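Local coordinates for acyl-CoA synthetase (AMP-forming)/AMP-acid ligase II-like protein (Dyadobacter fermentans, PDB 4GS5) that probably activates a carboxylic acid, perhaps a medium-chain fatty acid, with ATP and joins it to coenzyme A, at residues V108-D120 and M129-T143. Residues are numbered along the deposited sequence; the frame is centred on the assembly and turned at random. Where two conformers were deposited one is given.
With EDO (1,2-ethanediol), chain B.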
loop_
_atom_site.group_PDB
_atom_site.type_symbol
_atom_site.label_atom_id
_atom_site.label_comp_id
_atom_site.label_asym_id
_atom_site.label_seq_id
_atom_site.Cartn_x
_atom_site.Cartn_y
_atom_site.Cartn_z
ATOM N N VAL A 108 -10.850 19.906 -12.550
ATOM C CA VAL A 108 -10.165 18.808 -13.187
ATOM C C VAL A 108 -8.993 19.340 -13.988
ATOM O O VAL A 108 -9.166 20.212 -14.840
ATOM C CB VAL A 108 -11.104 18.023 -14.120
ATOM C CG1 VAL A 108 -10.392 16.795 -14.674
ATOM C CG2 VAL A 108 -12.376 17.628 -13.375
ATOM N N THR A 109 -7.803 18.816 -13.715
ATOM C CA THR A 109 -6.610 19.218 -14.450
ATOM C C THR A 109 -5.976 18.006 -15.129
ATOM O O THR A 109 -6.250 16.869 -14.747
ATOM C CB THR A 109 -5.574 19.876 -13.529
ATOM O OG1 THR A 109 -4.529 20.449 -14.323
ATOM C CG2 THR A 109 -4.968 18.848 -12.616
ATOM N N GLU A 110 -5.141 18.250 -16.136
ATOM C CA GLU A 110 -4.445 17.163 -16.810
ATOM C C GLU A 110 -3.430 16.585 -15.848
ATOM O O GLU A 110 -2.721 17.325 -15.163
ATOM C CB GLU A 110 -3.772 17.640 -18.108
ATOM C CG GLU A 110 -4.720 18.405 -19.017
ATOM C CD GLU A 110 -4.242 18.520 -20.465
ATOM O OE1 GLU A 110 -3.028 18.368 -20.732
ATOM O OE2 GLU A 110 -5.100 18.769 -21.341
ATOM N N PRO A 111 -3.368 15.253 -15.772
ATOM C CA PRO A 111 -2.506 14.662 -14.755
ATOM C C PRO A 111 -1.049 14.908 -15.132
ATOM O O PRO A 111 -0.637 14.582 -16.250
ATOM C CB PRO A 111 -2.855 13.176 -14.834
ATOM C CG PRO A 111 -3.238 12.964 -16.265
ATOM C CD PRO A 111 -3.858 14.258 -16.743
ATOM N N THR A 112 -0.302 15.517 -14.220
ATOM C CA THR A 112 1.116 15.788 -14.402
ATOM C C THR A 112 1.788 15.612 -13.047
ATOM O O THR A 112 1.112 15.368 -12.044
ATOM C CB THR A 112 1.383 17.226 -14.862
ATOM O OG1 THR A 112 0.871 18.133 -13.876
ATOM C CG2 THR A 112 0.718 17.498 -16.175
ATOM N N ALA A 113 3.113 15.749 -13.018
ATOM C CA ALA A 113 3.887 15.537 -11.795
ATOM C C ALA A 113 3.621 16.635 -10.775
ATOM O O ALA A 113 3.702 16.413 -9.562
ATOM C CB ALA A 113 5.373 15.469 -12.111
ATOM N N ASN A 114 3.311 17.825 -11.273
ATOM C CA ASN A 114 3.044 18.956 -10.396
ATOM C C ASN A 114 1.692 19.580 -10.693
ATOM O O ASN A 114 1.580 20.434 -11.574
ATOM C CB ASN A 114 4.148 20.010 -10.508
ATOM C CG ASN A 114 4.059 21.064 -9.409
ATOM O OD1 ASN A 114 2.961 21.432 -8.964
ATOM N ND2 ASN A 114 5.220 21.546 -8.959
ATOM N N PRO A 115 0.663 19.148 -9.955
ATOM C CA PRO A 115 -0.717 19.608 -10.141
ATOM C C PRO A 115 -0.925 21.105 -9.884
ATOM O O PRO A 115 -1.929 21.646 -10.344
ATOM C CB PRO A 115 -1.505 18.783 -9.119
ATOM C CG PRO A 115 -0.490 18.246 -8.180
ATOM C CD PRO A 115 0.759 18.075 -8.952
ATOM N N LEU A 116 -0.017 21.753 -9.161
ATOM C CA LEU A 116 -0.163 23.176 -8.866
ATOM C C LEU A 116 0.587 24.045 -9.862
ATOM O O LEU A 116 0.391 25.261 -9.913
ATOM C CB LEU A 116 0.332 23.493 -7.453
ATOM C CG LEU A 116 -0.541 23.053 -6.279
ATOM C CD1 LEU A 116 -0.008 23.685 -4.995
ATOM C CD2 LEU A 116 -1.998 23.438 -6.501
ATOM N N ALA A 117 1.441 23.416 -10.657
ATOM C CA ALA A 117 2.362 24.161 -11.512
ATOM C C ALA A 117 1.647 25.068 -12.499
ATOM O O ALA A 117 2.083 26.195 -12.739
ATOM C CB ALA A 117 3.308 23.214 -12.248
ATOM N N GLY A 118 0.551 24.580 -13.070
ATOM C CA GLY A 118 -0.128 25.311 -14.128
ATOM C C GLY A 118 -1.152 26.344 -13.689
ATOM O O GLY A 118 -1.550 27.205 -14.469
ATOM N N LEU A 119 -1.616 26.255 -12.451
ATOM C CA LEU A 119 -2.692 27.136 -12.022
ATOM C C LEU A 119 -2.372 27.929 -10.766
ATOM O O LEU A 119 -2.204 27.358 -9.690
ATOM C CB LEU A 119 -3.980 26.336 -11.816
ATOM C CG LEU A 119 -3.954 25.274 -10.717
ATOM C CD1 LEU A 119 -4.457 23.942 -11.247
ATOM C CD2 LEU A 119 -2.556 25.131 -10.141
ATOM N N ASP A 120 -2.306 29.249 -10.899
ATOM C CA ASP A 120 -2.192 30.091 -9.718
ATOM C C ASP A 120 -3.575 30.493 -9.209
ATOM O O ASP A 120 -4.587 30.303 -9.890
ATOM C CB ASP A 120 -1.317 31.320 -9.959
ATOM C CG ASP A 120 -0.896 31.991 -8.661
ATOM O OD1 ASP A 120 -1.606 32.919 -8.209
ATOM O OD2 ASP A 120 0.134 31.573 -8.084
HETATM N N MSE A 129 -3.732 12.547 -4.456
HETATM C CA MSE A 129 -2.614 12.504 -5.374
HETATM C C MSE A 129 -1.662 11.385 -5.006
HETATM O O MSE A 129 -1.861 10.709 -3.998
HETATM C CB MSE A 129 -1.903 13.863 -5.418
HETATM C CG MSE A 129 -1.204 14.279 -4.139
HETATM SE SE MSE A 129 -0.405 16.087 -4.296
HETATM C CE MSE A 129 -1.975 17.083 -4.812
ATOM N N VAL A 130 -0.663 11.145 -5.855
ATOM C CA VAL A 130 0.355 10.159 -5.526
ATOM C C VAL A 130 1.500 10.891 -4.851
ATOM O O VAL A 130 1.629 12.106 -4.998
ATOM C CB VAL A 130 0.859 9.337 -6.747
ATOM C CG1 VAL A 130 -0.288 8.514 -7.342
ATOM C CG2 VAL A 130 1.508 10.239 -7.797
ATOM N N PRO A 131 2.310 10.162 -4.073
ATOM C CA PRO A 131 3.371 10.772 -3.266
ATOM C C PRO A 131 4.341 11.602 -4.098
ATOM O O PRO A 131 4.763 12.671 -3.652
ATOM C CB PRO A 131 4.101 9.554 -2.676
ATOM C CG PRO A 131 3.009 8.524 -2.542
ATOM C CD PRO A 131 2.139 8.729 -3.774
HETATM N N MSE A 132 4.694 11.119 -5.290
HETATM C CA MSE A 132 5.588 11.868 -6.147
HETATM C C MSE A 132 5.017 13.234 -6.529
HETATM O O MSE A 132 5.761 14.196 -6.739
HETATM C CB MSE A 132 5.901 11.079 -7.415
HETATM C CG MSE A 132 7.196 11.481 -8.020
HETATM SE SE MSE A 132 7.782 10.198 -9.335
HETATM C CE MSE A 132 8.702 8.911 -8.196
ATOM N N GLN A 133 3.700 13.320 -6.644
ATOM C CA GLN A 133 3.095 14.615 -6.954
ATOM C C GLN A 133 3.275 15.611 -5.817
ATOM O O GLN A 133 3.507 16.800 -6.053
ATOM C CB GLN A 133 1.621 14.479 -7.326
ATOM C CG GLN A 133 1.414 13.947 -8.749
ATOM C CD GLN A 133 -0.043 13.659 -9.035
ATOM O OE1 GLN A 133 -0.726 13.025 -8.232
ATOM N NE2 GLN A 133 -0.532 14.131 -10.174
ATOM N N LEU A 134 3.170 15.135 -4.576
ATOM C CA LEU A 134 3.346 16.044 -3.452
ATOM C C LEU A 134 4.813 16.437 -3.332
ATOM O O LEU A 134 5.149 17.574 -3.016
ATOM C CB LEU A 134 2.870 15.407 -2.146
ATOM C CG LEU A 134 3.038 16.252 -0.887
ATOM C CD1 LEU A 134 2.301 17.577 -1.053
ATOM C CD2 LEU A 134 2.515 15.474 0.327
ATOM N N GLN A 135 5.702 15.492 -3.580
ATOM C CA GLN A 135 7.129 15.782 -3.491
ATOM C C GLN A 135 7.520 16.811 -4.547
ATOM O O GLN A 135 8.385 17.651 -4.310
ATOM C CB GLN A 135 7.956 14.504 -3.654
ATOM C CG GLN A 135 9.382 14.600 -3.083
ATOM C CD GLN A 135 10.395 15.127 -4.080
ATOM O OE1 GLN A 135 10.117 15.228 -5.274
ATOM N NE2 GLN A 135 11.593 15.448 -3.594
ATOM N N SER A 136 6.882 16.731 -5.721
ATOM C CA SER A 136 7.181 17.643 -6.832
ATOM C C SER A 136 6.770 19.060 -6.475
ATOM O O SER A 136 7.501 20.009 -6.724
ATOM C CB SER A 136 6.440 17.234 -8.111
ATOM O OG SER A 136 7.083 16.161 -8.770
ATOM N N ILE A 137 5.573 19.193 -5.920
ATOM C CA ILE A 137 5.092 20.481 -5.450
ATOM C C ILE A 137 6.062 21.081 -4.433
ATOM O O ILE A 137 6.375 22.263 -4.491
ATOM C CB ILE A 137 3.712 20.353 -4.798
ATOM C CG1 ILE A 137 2.646 20.087 -5.862
ATOM C CG2 ILE A 137 3.394 21.604 -3.980
ATOM C CD1 ILE A 137 1.296 19.702 -5.281
ATOM N N LEU A 138 6.537 20.253 -3.511
ATOM C CA LEU A 138 7.454 20.698 -2.460
ATOM C C LEU A 138 8.857 21.062 -2.955
ATOM O O LEU A 138 9.552 21.859 -2.323
ATOM C CB LEU A 138 7.558 19.628 -1.371
ATOM C CG LEU A 138 6.277 19.436 -0.565
ATOM C CD1 LEU A 138 6.308 18.109 0.190
ATOM C CD2 LEU A 138 6.093 20.622 0.386
ATOM N N GLU A 139 9.275 20.478 -4.077
ATOM C CA GLU A 139 10.627 20.708 -4.592
ATOM C C GLU A 139 10.710 21.911 -5.520
ATOM O O GLU A 139 11.761 22.560 -5.646
ATOM C CB GLU A 139 11.133 19.467 -5.323
ATOM C CG GLU A 139 11.570 18.363 -4.389
ATOM C CD GLU A 139 12.912 18.651 -3.738
ATOM O OE1 GLU A 139 13.904 18.831 -4.485
ATOM O OE2 GLU A 139 12.965 18.702 -2.484
ATOM N N ASN A 140 9.594 22.189 -6.181
ATOM C CA ASN A 140 9.529 23.243 -7.177
ATOM C C ASN A 140 9.203 24.574 -6.493
ATOM O O ASN A 140 8.061 24.819 -6.085
ATOM C CB ASN A 140 8.480 22.876 -8.225
ATOM C CG ASN A 140 8.461 23.837 -9.391
ATOM O OD1 ASN A 140 8.855 24.997 -9.258
ATOM N ND2 ASN A 140 8.000 23.358 -10.547
ATOM N N SER A 141 10.220 25.423 -6.358
ATOM C CA SER A 141 10.104 26.636 -5.548
ATOM C C SER A 141 9.134 27.670 -6.105
ATOM O O SER A 141 8.983 28.755 -5.546
ATOM C CB SER A 141 11.477 27.266 -5.306
ATOM O OG SER A 141 12.095 26.684 -4.168
ATOM N N ALA A 142 8.482 27.330 -7.208
ATOM C CA ALA A 142 7.414 28.156 -7.745
ATOM C C ALA A 142 6.084 27.700 -7.157
ATOM O O ALA A 142 5.103 28.440 -7.176
ATOM C CB ALA A 142 7.383 28.062 -9.247
ATOM N N THR A 143 6.065 26.476 -6.629
ATOM C CA THR A 143 4.844 25.896 -6.081
ATOM C C THR A 143 4.983 25.519 -4.611
ATOM O O THR A 143 3.983 25.356 -3.916
ATOM C CB THR A 143 4.381 24.651 -6.882
ATOM O OG1 THR A 143 5.382 23.620 -6.822
ATOM C CG2 THR A 143 4.107 25.016 -8.343
HETATM C C1 EDO B . 6.049 6.774 -5.456
HETATM O O1 EDO B . 7.001 7.804 -5.159
HETATM C C2 EDO B . 4.619 7.312 -5.395
HETATM O O2 EDO B . 4.358 8.285 -6.416
#
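The side-chain amides of Gln133 and Asn114 tie the loop that follows strand 105-109 to helix 131-139 and the turn after it, within the AMP-binding region of this ANL-family fold. At the start of the helix, Gln133 NE2 donates to Thr112 O at 2.8 Å, almost straight (173° at the hydrogen) and in its own amide plane; it also bonds Cys84 O. Val130 N, at the N-cap position, donates to Gln133 OE1, so both ends of the amide are gripped and its rotation is fixed. Next along the loop, Ala113 O lies 3.2 Å from Gln133 CA in a CA-H...O contact.

Asn114 makes the second tie. With CG anti to the backbone N (chi1 -168°), its amide runs alongside the helix toward Thr143, which approaches from the opposite direction. Its other end closes an Asx turn, Leu116 N donating to Asn114 OD1, and Asn114 to Ala117 form a type I beta turn.

The rest of the contact is largely apolar. The Pro115 ring crosses Ile137 at about a right angle, CG lying 3.7 Å from Ile137 CD1, while Met129, a selenomethionine, brings its CE to 3.9 Å from the same Pro115 CG. Leu116 CG meets Ile137 CD1 too, and Thr143 CG2 packs against Ala117 CA. Asn114 ND2 donates to OG1 of Thr143, past the helix end, at 3.0 Å and 176°, with the oxygen in the Asn114 amide plane.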